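Local coordinates for SnoaL-like domain-containing protein (Kribbella flavida, PDB 5EVH) that is of unknown function but adopts the NTF2-like fold of the SnoaL-like family, whose conical pocket in relatives often holds a small molecule, and forms a two-chain assembly, at residues D48-R51 with A52-P56; T26-R29 with H30-G33; D111-P114 with F115-R119. All coordinates share one frame; numbering follows the deposited sequence.

Contact 1: D48-R51 with A52-P56; sequences DAFR and AFMEP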
ATOM      1  N   ASP A  48      -3.537 -22.244  -6.820  1.00 28.74           N
ATOM      2  CA  ASP A  48      -3.188 -23.103  -5.680  1.00 33.52           C
ATOM      3  C   ASP A  48      -2.198 -22.432  -4.722  1.00 36.10           C
ATOM      4  O   ASP A  48      -2.382 -22.449  -3.489  1.00 32.35           O
ATOM      5  CB  ASP A  48      -2.599 -24.430  -6.165  1.00 43.07           C
ATOM      6  CG  ASP A  48      -3.657 -25.361  -6.739  1.00 51.02           C
ATOM      7  OD1 ASP A  48      -4.851 -25.137  -6.456  1.00 49.69           O
ATOM      8  OD2 ASP A  48      -3.293 -26.318  -7.463  1.00 56.70           O
ATOM      9  N   ALA A  49      -1.074 -21.940  -5.259  1.00 28.76           N
ATOM     10  CA  ALA A  49      -0.128 -21.211  -4.418  1.00 29.50           C
ATOM     11  C   ALA A  49      -0.791 -19.958  -3.836  1.00 31.69           C
ATOM     12  O   ALA A  49      -0.522 -19.569  -2.687  1.00 29.56           O
ATOM     13  CB  ALA A  49       1.117 -20.837  -5.225  1.00 26.32           C
ATOM     14  N   PHE A  50      -1.651 -19.301  -4.610  1.00 21.87           N
ATOM     15  CA  PHE A  50      -2.268 -18.097  -4.059  1.00 20.73           C
ATOM     16  C   PHE A  50      -3.115 -18.459  -2.833  1.00 23.89           C
ATOM     17  O   PHE A  50      -3.064 -17.789  -1.794  1.00 21.44           O
ATOM     18  CB  PHE A  50      -3.125 -17.398  -5.132  1.00 20.02           C
ATOM     19  CG  PHE A  50      -3.720 -16.117  -4.660  1.00 18.92           C
ATOM     20  CD1 PHE A  50      -2.909 -14.998  -4.461  1.00 18.28           C
ATOM     21  CD2 PHE A  50      -5.096 -16.024  -4.380  1.00 20.32           C
ATOM     22  CE1 PHE A  50      -3.452 -13.791  -3.985  1.00 19.71           C
ATOM     23  CE2 PHE A  50      -5.633 -14.858  -3.898  1.00 19.13           C
ATOM     24  CZ  PHE A  50      -4.847 -13.711  -3.701  1.00 19.57           C
ATOM     25  N   ARG A  51      -3.926 -19.505  -2.961  1.00 25.56           N
ATOM     26  CA  ARG A  51      -4.759 -19.942  -1.848  1.00 28.03           C
ATOM     27  C   ARG A  51      -3.920 -20.286  -0.625  1.00 29.39           C
ATOM     28  O   ARG A  51      -4.249 -19.889   0.501  1.00 27.25           O
ATOM     29  CB  ARG A  51      -5.600 -21.125  -2.295  1.00 28.15           C
ATOM     30  CG  ARG A  51      -6.385 -21.722  -1.175  1.00 36.69           C
ATOM     31  CD  ARG A  51      -7.650 -22.389  -1.657  1.00 43.08           C
ATOM     32  NE  ARG A  51      -8.487 -22.513  -0.463  1.00 49.75           N
ATOM     33  CZ  ARG A  51      -9.774 -22.780  -0.472  1.00 40.03           C
ATOM     34  NH1 ARG A  51     -10.369 -22.932  -1.640  1.00 35.25           N
ATOM     35  NH2 ARG A  51     -10.443 -22.877   0.688  1.00 43.98           N
ATOM     36  N   ALA A  52      -2.805 -20.989  -0.829  1.00 25.36           N
ATOM     37  CA  ALA A  52      -1.945 -21.331   0.287  1.00 29.07           C
ATOM     38  C   ALA A  52      -1.382 -20.094   0.978  1.00 31.36           C
ATOM     39  O   ALA A  52      -1.019 -20.181   2.144  1.00 36.05           O
ATOM     40  CB  ALA A  52      -0.811 -22.277  -0.189  1.00 29.86           C
ATOM     41  N   PHE A  53      -1.303 -18.938   0.301  1.00 27.36           N
ATOM     42  CA  PHE A  53      -0.852 -17.680   0.912  1.00 24.26           C
ATOM     43  C   PHE A  53      -2.022 -16.921   1.564  1.00 23.95           C
ATOM     44  O   PHE A  53      -1.925 -16.486   2.718  1.00 26.89           O
ATOM     45  CB  PHE A  53      -0.135 -16.827  -0.158  1.00 24.66           C
ATOM     46  CG  PHE A  53      -0.083 -15.361   0.138  1.00 28.98           C
ATOM     47  CD1 PHE A  53       0.770 -14.861   1.077  1.00 32.74           C
ATOM     48  CD2 PHE A  53      -0.867 -14.472  -0.566  1.00 34.57           C
ATOM     49  CE1 PHE A  53       0.799 -13.470   1.358  1.00 30.50           C
ATOM     50  CE2 PHE A  53      -0.825 -13.093  -0.308  1.00 34.08           C
ATOM     51  CZ  PHE A  53       0.016 -12.602   0.647  1.00 32.68           C
HETATM   52  N   MSE A  54      -3.143 -16.779   0.842  0.58 23.79           N
HETATM   53  CA  MSE A  54      -4.258 -15.906   1.292  0.58 23.53           C
HETATM   54  C   MSE A  54      -4.969 -16.526   2.484  0.58 21.73           C
HETATM   55  O   MSE A  54      -5.322 -15.832   3.452  0.58 18.84           O
HETATM   56  CB  MSE A  54      -5.297 -15.595   0.158  0.58 19.08           C
HETATM   57  CG  MSE A  54      -6.067 -16.780  -0.476  0.58 21.98           C
HETATM   58 SE   MSE A  54      -7.863 -17.387   0.260  0.58 35.67          SE
HETATM   59  CE  MSE A  54      -9.061 -16.214  -0.771  0.58 28.08           C
ATOM     60  N   GLU A  55      -5.183 -17.834   2.431  1.00 20.10           N
ATOM     61  CA  GLU A  55      -6.001 -18.445   3.477  1.00 20.55           C
ATOM     62  C   GLU A  55      -5.404 -18.251   4.877  1.00 20.66           C
ATOM     63  O   GLU A  55      -6.131 -17.766   5.759  1.00 20.21           O
ATOM     64  CB  GLU A  55      -6.249 -19.933   3.153  1.00 26.59           C
ATOM     65  CG  GLU A  55      -7.347 -20.455   3.987  1.00 40.27           C
ATOM     66  CD  GLU A  55      -7.924 -21.818   3.524  1.00 50.02           C
ATOM     67  OE1 GLU A  55      -7.885 -22.186   2.320  1.00 48.79           O
ATOM     68  OE2 GLU A  55      -8.453 -22.506   4.412  1.00 55.61           O
ATOM     69  N   PRO A  56      -4.131 -18.620   5.158  1.00 22.93           N
ATOM     70  CA  PRO A  56      -3.537 -18.326   6.493  1.00 23.16           C
ATOM     71  C   PRO A  56      -3.595 -16.851   6.850  1.00 26.46           C
ATOM     72  O   PRO A  56      -3.779 -16.481   8.023  1.00 25.21           O
ATOM     73  CB  PRO A  56      -2.078 -18.796   6.353  1.00 25.17           C
ATOM     74  CG  PRO A  56      -2.022 -19.592   5.110  1.00 28.81           C
ATOM     75  CD  PRO A  56      -3.151 -19.220   4.226  1.00 24.37           C
TER

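Contact 2: T26-R29 with H30-G33; sequences TAMR and HVAG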
ATOM      1  N   THR A  26     -15.735 -19.015  -1.774  1.00 26.23           N
ATOM      2  CA  THR A  26     -16.380 -17.914  -2.492  1.00 22.58           C
ATOM      3  C   THR A  26     -15.345 -16.929  -3.008  1.00 18.19           C
ATOM      4  O   THR A  26     -15.412 -16.505  -4.174  1.00 19.73           O
ATOM      5  CB  THR A  26     -17.397 -17.211  -1.580  1.00 19.79           C
ATOM      6  OG1 THR A  26     -18.369 -18.204  -1.187  1.00 20.79           O
ATOM      7  CG2 THR A  26     -18.115 -16.031  -2.309  1.00 19.36           C
ATOM      8  N   ALA A  27     -14.361 -16.575  -2.172  1.00 16.86           N
ATOM      9  CA  ALA A  27     -13.312 -15.650  -2.609  1.00 16.46           C
ATOM     10  C   ALA A  27     -12.574 -16.182  -3.824  1.00 19.74           C
ATOM     11  O   ALA A  27     -12.304 -15.425  -4.773  1.00 18.07           O
ATOM     12  CB  ALA A  27     -12.322 -15.387  -1.454  1.00 18.78           C
HETATM   13  N   MSE A  28     -12.326 -17.503  -3.860  1.00 21.11           N
HETATM   14  CA  MSE A  28     -11.545 -18.097  -4.938  1.00 24.91           C
HETATM   15  C   MSE A  28     -12.326 -18.147  -6.236  1.00 27.89           C
HETATM   16  O   MSE A  28     -11.728 -18.304  -7.296  1.00 26.80           O
HETATM   17  CB  MSE A  28     -11.067 -19.498  -4.542  1.00 23.78           C
HETATM   18  CG  MSE A  28      -9.999 -19.478  -3.432  1.00 23.94           C
HETATM   19 SE   MSE A  28      -8.373 -18.487  -3.854  0.57 25.56          SE
HETATM   20  CE  MSE A  28      -7.879 -19.540  -5.376  1.00 28.22           C
ATOM     21  N   ARG A  29     -13.655 -18.011  -6.175  1.00 20.14           N
ATOM     22  CA  ARG A  29     -14.417 -17.822  -7.404  1.00 23.13           C
ATOM     23  C   ARG A  29     -13.917 -16.641  -8.189  1.00 23.33           C
ATOM     24  O   ARG A  29     -14.192 -16.550  -9.390  1.00 22.80           O
ATOM     25  CB  ARG A  29     -15.916 -17.531  -7.138  1.00 28.02           C
ATOM     26  CG  ARG A  29     -16.744 -18.591  -6.514  1.00 39.48           C
ATOM     27  CD  ARG A  29     -18.215 -18.036  -6.414  1.00 35.22           C
ATOM     28  NE  ARG A  29     -19.045 -19.001  -5.720  1.00 35.61           N
ATOM     29  CZ  ARG A  29     -20.230 -18.722  -5.209  1.00 29.21           C
ATOM     30  NH1 ARG A  29     -20.759 -17.466  -5.310  1.00 24.93           N
ATOM     31  NH2 ARG A  29     -20.881 -19.682  -4.587  1.00 34.68           N
ATOM     32  N   HIS A  30     -13.352 -15.638  -7.501  1.00 18.15           N
ATOM     33  CA  HIS A  30     -12.974 -14.419  -8.170  1.00 16.11           C
ATOM     34  C   HIS A  30     -11.513 -14.401  -8.563  1.00 21.10           C
ATOM     35  O   HIS A  30     -11.034 -13.356  -8.996  1.00 23.91           O
ATOM     36  CB  HIS A  30     -13.256 -13.236  -7.246  1.00 13.63           C
ATOM     37  CG  HIS A  30     -14.696 -13.091  -6.905  1.00 19.24           C
ATOM     38  ND1 HIS A  30     -15.604 -12.506  -7.774  1.00 25.71           N
ATOM     39  CD2 HIS A  30     -15.393 -13.438  -5.791  1.00 20.84           C
ATOM     40  CE1 HIS A  30     -16.800 -12.475  -7.195  1.00 28.04           C
ATOM     41  NE2 HIS A  30     -16.706 -13.035  -5.993  1.00 20.78           N
ATOM     42  N   VAL A  31     -10.810 -15.525  -8.437  1.00 19.00           N
ATOM     43  CA  VAL A  31      -9.367 -15.611  -8.684  1.00 19.34           C
ATOM     44  C   VAL A  31      -9.121 -16.410  -9.964  1.00 22.89           C
ATOM     45  O   VAL A  31      -9.610 -17.544 -10.098  1.00 23.32           O
ATOM     46  CB  VAL A  31      -8.662 -16.286  -7.501  1.00 17.58           C
ATOM     47  CG1 VAL A  31      -7.151 -16.573  -7.849  1.00 16.92           C
ATOM     48  CG2 VAL A  31      -8.798 -15.396  -6.242  1.00 16.99           C
ATOM     49  N   ALA A  32      -8.318 -15.870 -10.876  1.00 19.95           N
ATOM     50  CA  ALA A  32      -7.983 -16.638 -12.079  1.00 21.87           C
ATOM     51  C   ALA A  32      -7.056 -17.819 -11.761  1.00 25.12           C
ATOM     52  O   ALA A  32      -6.182 -17.739 -10.903  1.00 22.40           O
ATOM     53  CB  ALA A  32      -7.309 -15.751 -13.115  1.00 24.73           C
ATOM     54  N   GLY A  33      -7.221 -18.927 -12.485  1.00 23.31           N
ATOM     55  CA  GLY A  33      -6.307 -20.065 -12.283  1.00 25.03           C
ATOM     56  C   GLY A  33      -4.845 -19.705 -12.425  1.00 25.95           C
ATOM     57  O   GLY A  33      -3.976 -20.279 -11.742  1.00 25.77           O
TER

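Contact 3: D111-P114 with F115-R119; sequences DRTP and FEQAR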
ATOM      1  N   ASP A 111       3.383  -3.786   5.674  1.00 13.54           N
ATOM      2  CA  ASP A 111       4.657  -3.694   6.388  1.00 14.35           C
ATOM      3  C   ASP A 111       4.775  -4.966   7.229  1.00 19.24           C
ATOM      4  O   ASP A 111       3.955  -5.195   8.138  1.00 16.03           O
ATOM      5  CB  ASP A 111       4.671  -2.457   7.274  1.00 12.34           C
ATOM      6  CG  ASP A 111       5.975  -2.295   8.046  1.00 15.10           C
ATOM      7  OD1 ASP A 111       6.995  -2.975   7.687  1.00 17.87           O
ATOM      8  OD2 ASP A 111       6.009  -1.462   9.000  1.00 22.81           O
ATOM      9  N   ARG A 112       5.746  -5.819   6.898  1.00 13.10           N
ATOM     10  CA  ARG A 112       6.000  -7.034   7.693  1.00 19.36           C
ATOM     11  C   ARG A 112       6.694  -6.766   9.038  1.00 22.08           C
ATOM     12  O   ARG A 112       6.667  -7.645   9.925  1.00 20.61           O
ATOM     13  CB  ARG A 112       6.834  -8.044   6.868  1.00 18.02           C
ATOM     14  CG  ARG A 112       6.067  -8.592   5.598  1.00 19.69           C
ATOM     15  CD  ARG A 112       6.951  -9.612   4.799  1.00 19.87           C
ATOM     16  NE  ARG A 112       8.026  -8.874   4.128  1.00 18.07           N
ATOM     17  CZ  ARG A 112       9.134  -9.415   3.660  1.00 26.92           C
ATOM     18  NH1 ARG A 112       9.344 -10.726   3.804  1.00 26.53           N
ATOM     19  NH2 ARG A 112      10.025  -8.643   3.067  1.00 24.43           N
ATOM     20  N   THR A 113       7.295  -5.588   9.220  0.71 22.37           N
ATOM     21  CA  THR A 113       8.134  -5.376  10.399  0.71 23.69           C
ATOM     22  C   THR A 113       7.394  -5.646  11.700  0.71 24.38           C
ATOM     23  O   THR A 113       7.937  -6.379  12.551  0.71 26.01           O
ATOM     24  CB  THR A 113       8.746  -3.967  10.346  0.71 23.24           C
ATOM     25  OG1 THR A 113       9.592  -3.903   9.193  0.71 23.23           O
ATOM     26  CG2 THR A 113       9.609  -3.663  11.585  0.71 24.74           C
ATOM     27  N   PRO A 114       6.183  -5.128  11.915  1.00 23.47           N
ATOM     28  CA  PRO A 114       5.534  -5.323  13.212  1.00 24.57           C
ATOM     29  C   PRO A 114       5.343  -6.781  13.545  1.00 26.01           C
ATOM     30  O   PRO A 114       5.441  -7.167  14.725  1.00 30.71           O
ATOM     31  CB  PRO A 114       4.167  -4.600  13.033  1.00 27.89           C
ATOM     32  CG  PRO A 114       4.448  -3.554  12.028  1.00 28.31           C
ATOM     33  CD  PRO A 114       5.382  -4.255  11.041  1.00 21.63           C
ATOM     34  N   PHE A 115       5.062  -7.612  12.535  1.00 25.70           N
ATOM     35  CA  PHE A 115       4.875  -9.037  12.780  1.00 27.43           C
ATOM     36  C   PHE A 115       6.189  -9.678  13.203  1.00 31.93           C
ATOM     37  O   PHE A 115       6.268 -10.356  14.243  1.00 30.84           O
ATOM     38  CB  PHE A 115       4.292  -9.704  11.541  1.00 26.92           C
ATOM     39  CG  PHE A 115       2.912  -9.207  11.180  1.00 25.59           C
ATOM     40  CD1 PHE A 115       1.760  -9.809  11.763  1.00 26.80           C
ATOM     41  CD2 PHE A 115       2.737  -8.118  10.328  1.00 23.40           C
ATOM     42  CE1 PHE A 115       0.474  -9.375  11.444  1.00 25.83           C
ATOM     43  CE2 PHE A 115       1.467  -7.686   9.985  1.00 24.87           C
ATOM     44  CZ  PHE A 115       0.308  -8.289  10.566  1.00 23.47           C
ATOM     45  N   GLU A 116       7.247  -9.414  12.442  1.00 31.21           N
ATOM     46  CA  GLU A 116       8.559  -9.948  12.785  1.00 35.40           C
ATOM     47  C   GLU A 116       8.996  -9.502  14.183  1.00 36.65           C
ATOM     48  O   GLU A 116       9.543 -10.300  14.956  1.00 40.71           O
ATOM     49  CB  GLU A 116       9.533  -9.492  11.692  1.00 36.39           C
ATOM     50  CG  GLU A 116      10.977  -9.955  11.862  1.00 66.41           C
ATOM     51  CD  GLU A 116      11.831  -9.460  10.673  1.00 86.27           C
ATOM     52  OE1 GLU A 116      11.204  -9.063   9.636  1.00 89.13           O
ATOM     53  OE2 GLU A 116      13.097  -9.435  10.782  1.00 92.84           O
ATOM     54  N   GLN A 117       8.737  -8.238  14.546  1.00 37.95           N
ATOM     55  CA  GLN A 117       9.086  -7.752  15.884  1.00 39.17           C
ATOM     56  C   GLN A 117       8.293  -8.480  16.963  1.00 49.19           C
ATOM     57  O   GLN A 117       8.848  -8.918  17.983  1.00 50.14           O
ATOM     58  CB  GLN A 117       8.827  -6.249  15.995  1.00 36.76           C
ATOM     59  CG  GLN A 117       9.921  -5.463  15.333  1.00 39.75           C
ATOM     60  CD  GLN A 117       9.601  -4.008  15.151  1.00 46.85           C
ATOM     61  OE1 GLN A 117       8.448  -3.555  15.307  1.00 50.91           O
ATOM     62  NE2 GLN A 117      10.626  -3.248  14.764  1.00 48.00           N
ATOM     63  N   ALA A 118       6.982  -8.595  16.769  1.00 51.94           N
ATOM     64  CA  ALA A 118       6.178  -9.358  17.716  1.00 51.88           C
ATOM     65  C   ALA A 118       6.676 -10.803  17.822  1.00 56.46           C
ATOM     66  O   ALA A 118       6.736 -11.367  18.921  1.00 57.43           O
ATOM     67  CB  ALA A 118       4.694  -9.302  17.306  1.00 43.13           C
ATOM     68  N   ARG A 119       7.046 -11.414  16.686  1.00 60.72           N
ATOM     69  CA  ARG A 119       7.367 -12.841  16.666  1.00 63.77           C
ATOM     70  C   ARG A 119       8.721 -13.110  17.300  1.00 65.76           C
ATOM     71  O   ARG A 119       8.882 -14.079  18.056  1.00 64.33           O
ATOM     72  CB  ARG A 119       7.323 -13.352  15.228  1.00 67.72           C
ATOM     73  CG  ARG A 119       7.894 -14.738  14.985  1.00 72.19           C
ATOM     74  CD  ARG A 119       7.327 -15.323  13.665  1.00 80.66           C
ATOM     75  NE  ARG A 119       7.550 -14.449  12.498  1.00 86.48           N
ATOM     76  CZ  ARG A 119       6.594 -13.842  11.779  1.00 85.36           C
ATOM     77  NH1 ARG A 119       6.929 -13.072  10.750  1.00 80.43           N
ATOM     78  NH2 ARG A 119       5.304 -14.002  12.075  1.00 86.30           N
TER

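Contact 1: D48-R51 with A52-P56
A52 opens the second half of helix 47-58, one of the helices packed on the curved sheet of this NTF2-like (SnoaL-like) fold, with its N bonded to D48 O one turn back. Its methyl group lies against the carbonyl oxygens of D48 and A49, a small side chain for an exposed side of the helix. F53 follows, and its N-H is shared: it reaches A49 O in the usual helical bond and also F50 O at 3.0 Å, the latter from above the carbonyl plane. The F53 ring turns to the sheet, where I44 and A39 receive it, while F53 CD2 meets F50 CE1 obliquely at 4.3 Å. M54, a selenomethionine, is buried. In the conformer described, one of two, CG sits between the backbone N and the carbonyl carbon (chi1 61°), a crowded position that sets M54 CG 3.9 Å from F50 CE2 while M54 CB lies over one face of that ring. A long, flexible apolar chain suits this site: it bends at chi2 and chi3, and touches F24 and A27. E55 forms a salt bridge with R51, both chains extended side by side. Two of the three guanidinium nitrogens settle on E55 OE1: R51 NE, at 2.9 Å, nearly along its C-O bond, and R51 NH2, at 3.1 Å, from above the carboxylate plane, the two planes being 52° apart. E55 OE2 is claimed by R59, and R51 NH1 bridges to D25. P56 has no N-H to give, and the helix kinks there, with P56 CD 3.9 Å from R51 O.

Contact 2: T26-R29 with H30-G33
M28 and V31 close a type I beta turn that carries the chain of this NTF2-like fold out of the short helix 24-28 and into strand 31-32. V31 N donates to M28 O at 3.1 Å, coming from above the carbonyl plane, and the two side chains cross at a slant. The selenomethionine chain of M28 is bent, with chi2 and chi3 both near -60°; this curl carries M28 SE to 3.9 Å from V31 CG2, and M28 CE to the same distance from V31 CG1. A branched valine suits the place, since its two methyls meet SE and CE separately. H30 makes the other first-shell contact. Its N bonds to A27 O at 2.9 Å, and its ring, with CG anti to the carbonyl carbon (chi1 -62°), swings back along the helix end. A27 O lies at the edge of that imidazole, near its plane, and H30 CD2 approaches the previous carbonyl oxygen, T26 O, obliquely at 3.5 Å.

Further out, R29 stands at the exposed corner of the turn; its end leads away from H30-G33, with T26 CG2 over the rim of one guanidinium face. T26 OG1 is hydrogen-bonded to D23 OD1. A27, small enough for a buried place, fits its methyl among Y15 and A18 of helix 7-20 and M54 of helix 47-58, the latter also touching M28. Backbone hydrogen bonds between I103 and both H30 and A32 join the segment to strand 102-109, and V31 O accepts a further hydrogen bond from R102 NH1.

Contact 3: D111-P114 with F115-R119
F115 turns the edge of its ring to the carbonyl oxygens of D111 and R112, which lie near the ring plane at the start of helix 113-124. With CG anti to the carbonyl carbon (chi1 -64°), the ring lies beside the turn that precedes the helix, edge on, with F115 CD2 3.9 Å from D111 O; V87 and A90 lie against it as well. T113 and Q117 cross obliquely one turn apart: in the conformer described, the T113 methyl, CG2, meets the Q117 amide, 3.4 Å from NE2, while Q117 N bonds to T113 O almost straight at 2.8 Å. P114 suits the first turn, where an N-H would have no helical acceptor, and its O takes the N-H of A118. D111 caps the helix: OD1 accepts from T113 N at 3.0 Å, met from well above the carboxylate plane. Replacing F115 by an alanine would probably open a gap beside V87 and A90 and leave the turn of D111 and R112 without the ring edge that lines it.

Across the dimer interface, D111 OD2 forms a salt bridge to R112 of the second subunit, and R112 NE pairs likewise with D111 of that subunit. The two D111 OD1 atoms lie close across the interface, so the reciprocal arginines probably offset their like charges, and capping the helix and pairing the subunits draw on the same carboxylate.

How the contacts relate
Contacts 1 and 2 adjoin, with centres 11 Å apart, where helix 24-28 and the turn after it lie against helix 47-58: F50 CE2 is 4.0 Å from V31 CG2, and the side chain of M54 packs on A27. Contact 3 stands apart, its centre 20 Å from that of contact 1 and 29 Å from that of contact 2, which lies on the opposite side of the chain's centre; there the start of helix 113-124 meets the second subunit. Bound glycerol lies about 4 Å from the side chain of F53 in contact 1 and from that of R112 in contact 3. It probably comes from the crystallisation liquor, and no active site is established.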